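Local coordinates for leucine aminopeptidase 1 (Caenorhabditis elegans, PDB 2HC9) that catalyses the zinc-dependent release of N-terminal amino acids, preferably leucine, from peptides and probably serves as a digestive enzyme, at the zinc ion site. Residues are numbered along the deposited sequence; one frame, centred on the assembly and turned at random.

The zinc ion site. Residues 252, 257, 259, 264, 275, 307, 333-337, 362-363. With ZN (zinc ion), chain B; ZN (zinc ion), chain C.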
ATOM      1  N   LYS A 252      16.534  16.749  22.087  1.00 14.96           N
ATOM      2  CA  LYS A 252      16.262  16.788  20.640  1.00 14.89           C
ATOM      3  C   LYS A 252      15.305  17.920  20.324  1.00 13.45           C
ATOM      4  O   LYS A 252      14.133  17.897  20.754  1.00 13.99           O
ATOM      5  CB  LYS A 252      15.626  15.464  20.168  1.00 13.98           C
ATOM      6  CG  LYS A 252      15.204  15.478  18.664  1.00 14.01           C
ATOM      7  CD  LYS A 252      14.546  14.154  18.264  1.00 12.83           C
ATOM      8  CE  LYS A 252      14.019  14.284  16.818  1.00 10.58           C
ATOM      9  NZ  LYS A 252      13.362  13.012  16.308  1.00 13.51           N
ATOM     10  N   ASP A 257       9.871  18.163  11.561  1.00 12.77           N
ATOM     11  CA  ASP A 257      10.456  17.022  10.859  1.00 13.22           C
ATOM     12  C   ASP A 257       9.576  16.644   9.646  1.00 13.48           C
ATOM     13  O   ASP A 257       8.540  15.997   9.797  1.00 15.44           O
ATOM     14  CB  ASP A 257      10.550  15.853  11.839  1.00 12.76           C
ATOM     15  CG  ASP A 257      11.423  14.726  11.323  1.00 15.46           C
ATOM     16  OD1 ASP A 257      12.027  14.868  10.217  1.00 14.51           O
ATOM     17  OD2 ASP A 257      11.506  13.713  12.057  1.00 14.89           O
ATOM     18  N   GLY A 259      10.749  14.605   7.602  1.00 13.97           N
ATOM     19  CA  GLY A 259      11.378  13.317   7.293  1.00 14.61           C
ATOM     20  C   GLY A 259      12.657  13.494   6.460  1.00 19.74           C
ATOM     21  O   GLY A 259      13.525  12.594   6.409  1.00 15.80           O
ATOM     22  N   LYS A 264       8.193  11.992   4.997  1.00 15.22           N
ATOM     23  CA  LYS A 264       7.037  11.418   5.670  1.00 13.94           C
ATOM     24  C   LYS A 264       5.808  11.417   4.764  1.00 16.40           C
ATOM     25  O   LYS A 264       5.755  12.133   3.754  1.00 15.81           O
ATOM     26  CB  LYS A 264       6.758  12.187   6.965  1.00 13.76           C
ATOM     27  CG  LYS A 264       7.902  11.989   7.983  1.00 13.59           C
ATOM     28  CD  LYS A 264       7.536  12.736   9.290  1.00 15.09           C
ATOM     29  CE  LYS A 264       8.650  12.577  10.342  1.00 17.07           C
ATOM     30  NZ  LYS A 264       8.663  11.146  10.890  1.00 15.23           N
ATOM     31  N   ASP A 275       8.250  17.518  17.231  1.00 12.67           N
ATOM     32  CA  ASP A 275       9.503  16.772  17.251  1.00 13.14           C
ATOM     33  C   ASP A 275      10.656  17.470  18.023  1.00 14.61           C
ATOM     34  O   ASP A 275      11.800  17.001  18.024  1.00 13.50           O
ATOM     35  CB  ASP A 275       9.926  16.464  15.807  1.00 14.39           C
ATOM     36  CG  ASP A 275      10.746  15.198  15.692  1.00 15.93           C
ATOM     37  OD1 ASP A 275      10.597  14.253  16.508  1.00 14.06           O
ATOM     38  OD2 ASP A 275      11.528  15.134  14.734  1.00 15.44           O
ATOM     39  N   ASN A 307      14.342  19.723   9.830  1.00 13.52           N
ATOM     40  CA  ASN A 307      14.682  18.660   8.872  1.00 13.24           C
ATOM     41  C   ASN A 307      13.753  18.800   7.654  1.00 16.31           C
ATOM     42  O   ASN A 307      12.571  18.428   7.712  1.00 17.23           O
ATOM     43  CB  ASN A 307      14.512  17.284   9.563  1.00 12.41           C
ATOM     44  CG  ASN A 307      15.166  16.150   8.773  1.00 16.53           C
ATOM     45  OD1 ASN A 307      16.136  16.366   8.054  1.00 17.61           O
ATOM     46  ND2 ASN A 307      14.615  14.940   8.890  1.00 14.73           N
ATOM     47  N   THR A 333      17.065   9.522   6.317  1.00 12.86           N
ATOM     48  CA  THR A 333      17.074  10.956   6.624  1.00 14.37           C
ATOM     49  C   THR A 333      16.074  11.319   7.704  1.00 14.86           C
ATOM     50  O   THR A 333      16.189  12.384   8.283  1.00 14.86           O
ATOM     51  CB  THR A 333      16.774  11.834   5.380  1.00 14.45           C
ATOM     52  OG1 THR A 333      15.444  11.555   4.905  1.00 16.08           O
ATOM     53  CG2 THR A 333      17.817  11.563   4.271  1.00 13.17           C
ATOM     54  N   ASP A 334      15.093  10.443   7.951  1.00 13.00           N
ATOM     55  CA  ASP A 334      14.076  10.653   9.013  1.00 14.54           C
ATOM     56  C   ASP A 334      14.564  10.106  10.373  1.00 15.51           C
ATOM     57  O   ASP A 334      13.900  10.272  11.408  1.00 16.18           O
ATOM     58  CB  ASP A 334      12.782   9.955   8.590  1.00 15.98           C
ATOM     59  CG  ASP A 334      11.550  10.439   9.345  1.00 22.67           C
ATOM     60  OD1 ASP A 334      11.618  11.386  10.169  1.00 14.93           O
ATOM     61  OD2 ASP A 334      10.480   9.867   9.094  1.00 17.59           O
ATOM     62  N   ALA A 335      15.719   9.449  10.381  1.00 14.10           N
ATOM     63  CA  ALA A 335      16.343   9.016  11.641  1.00 12.79           C
ATOM     64  C   ALA A 335      17.371  10.107  12.011  1.00 15.41           C
ATOM     65  O   ALA A 335      18.590   9.838  12.214  1.00 16.25           O
ATOM     66  CB  ALA A 335      17.013   7.630  11.445  1.00 13.77           C
ATOM     67  N   GLU A 336      16.869  11.347  12.083  1.00 17.87           N
ATOM     68  CA  GLU A 336      17.736  12.534  12.194  1.00 15.70           C
ATOM     69  C   GLU A 336      18.002  12.946  13.646  1.00 16.93           C
ATOM     70  O   GLU A 336      19.069  13.525  13.963  1.00 13.78           O
ATOM     71  CB  GLU A 336      17.167  13.712  11.362  1.00 14.04           C
ATOM     72  CG  GLU A 336      16.172  14.626  12.131  1.00 14.05           C
ATOM     73  CD  GLU A 336      14.873  13.919  12.453  1.00 14.71           C
ATOM     74  OE1 GLU A 336      14.234  14.245  13.479  1.00 17.02           O
ATOM     75  OE2 GLU A 336      14.473  13.017  11.691  1.00 16.07           O
ATOM     76  N   GLY A 337      17.047  12.671  14.534  1.00 13.54           N
ATOM     77  CA  GLY A 337      17.220  13.002  15.953  1.00 14.60           C
ATOM     78  C   GLY A 337      18.456  12.343  16.554  1.00 19.20           C
ATOM     79  O   GLY A 337      19.211  12.963  17.294  1.00 15.91           O
ATOM     80  N   THR A 362      11.815  12.953  21.346  1.00 14.15           N
ATOM     81  CA  THR A 362      10.681  12.314  20.668  1.00 15.53           C
ATOM     82  C   THR A 362      11.270  11.547  19.481  1.00 17.89           C
ATOM     83  O   THR A 362      11.287  12.049  18.356  1.00 15.01           O
ATOM     84  CB  THR A 362       9.662  13.375  20.166  1.00 14.75           C
ATOM     85  OG1 THR A 362      10.357  14.339  19.381  1.00 15.28           O
ATOM     86  CG2 THR A 362       9.025  14.094  21.330  1.00 16.07           C
ATOM     87  N   LEU A 363      11.810  10.353  19.734  1.00 16.08           N
ATOM     88  CA  LEU A 363      12.775   9.797  18.799  1.00 16.05           C
ATOM     89  C   LEU A 363      12.127   8.895  17.752  1.00 17.91           C
ATOM     90  O   LEU A 363      12.413   9.026  16.566  1.00 18.08           O
ATOM     91  CB  LEU A 363      13.937   9.071  19.529  1.00 14.43           C
ATOM     92  CG  LEU A 363      15.179   8.920  18.630  1.00 16.62           C
ATOM     93  CD1 LEU A 363      15.805  10.292  18.258  1.00 19.22           C
ATOM     94  CD2 LEU A 363      16.211   8.045  19.346  1.00 17.72           C
TER
HETATM   95 ZN    ZN B 701      12.675  12.061  11.714  1.00 18.80          ZN
HETATM   96 ZN    ZN C 702      12.560  13.490  14.403  1.00 18.97          ZN
HETATM   97  O   HOH W   1      12.335  11.559  13.647  1.00 14.92           O
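This is a catalytic two-zinc centre of the M17 aminopeptidase family: two ions are joined by one oxygen of Asp257, by both carboxylate oxygens of Glu336 and by a water, and active-site Lys264 stands beside them. The zinc of chain B and the zinc of chain C lie 3.0 Å apart, and water 1 bonds to both. Glu336, bent at chi2 (-68°), spans the pair with its carboxylate, OE2 on zinc B and OE1 on zinc C. Asp257 bridges with one oxygen, unequally: OD2 is 2.1 Å from zinc B and 2.6 Å from zinc C. Its other oxygen, OD1, accepts hydrogen bonds from Gly259 N and Asn307 ND2, both from above the carboxylate plane, which should fix the rotation of the group. Asn307 ND2 also donates to Thr333 O, so the amide is itself held.

Asp334 grips zinc B twice, through OD1 and its backbone O, in a near trigonal bipyramidal arrangement. Zinc C takes Asp275 OD2 and the amine of Lys252, whose fully extended chain carries NZ to 2.1 Å from the ion, a bond that would favour the neutral amine. Thr362 OG1 hydrogen-bonds to Asp275 OD1 at 2.9 Å, steadying that carboxylate from the second shell.

Lys264 bends at chi4 (-72°) and turns its terminal amine to Asp334, NZ meeting OD2 on the syn lone pair at 2.9 Å in a salt bridge. Lys264 NZ stays 4.2 Å from zinc B, too far to be a ligand. An alanine here removes the amine that meets Asp334 OD2, and would probably loosen that carboxylate and weaken whatever positive charge the lysine brings beside the metals.

The paired zincs are likely to polarise water 1 towards hydroxide, the expected nucleophile on the scissile carbonyl. The site thus supplies the metal chemistry by which the enzyme removes N-terminal residues from peptides.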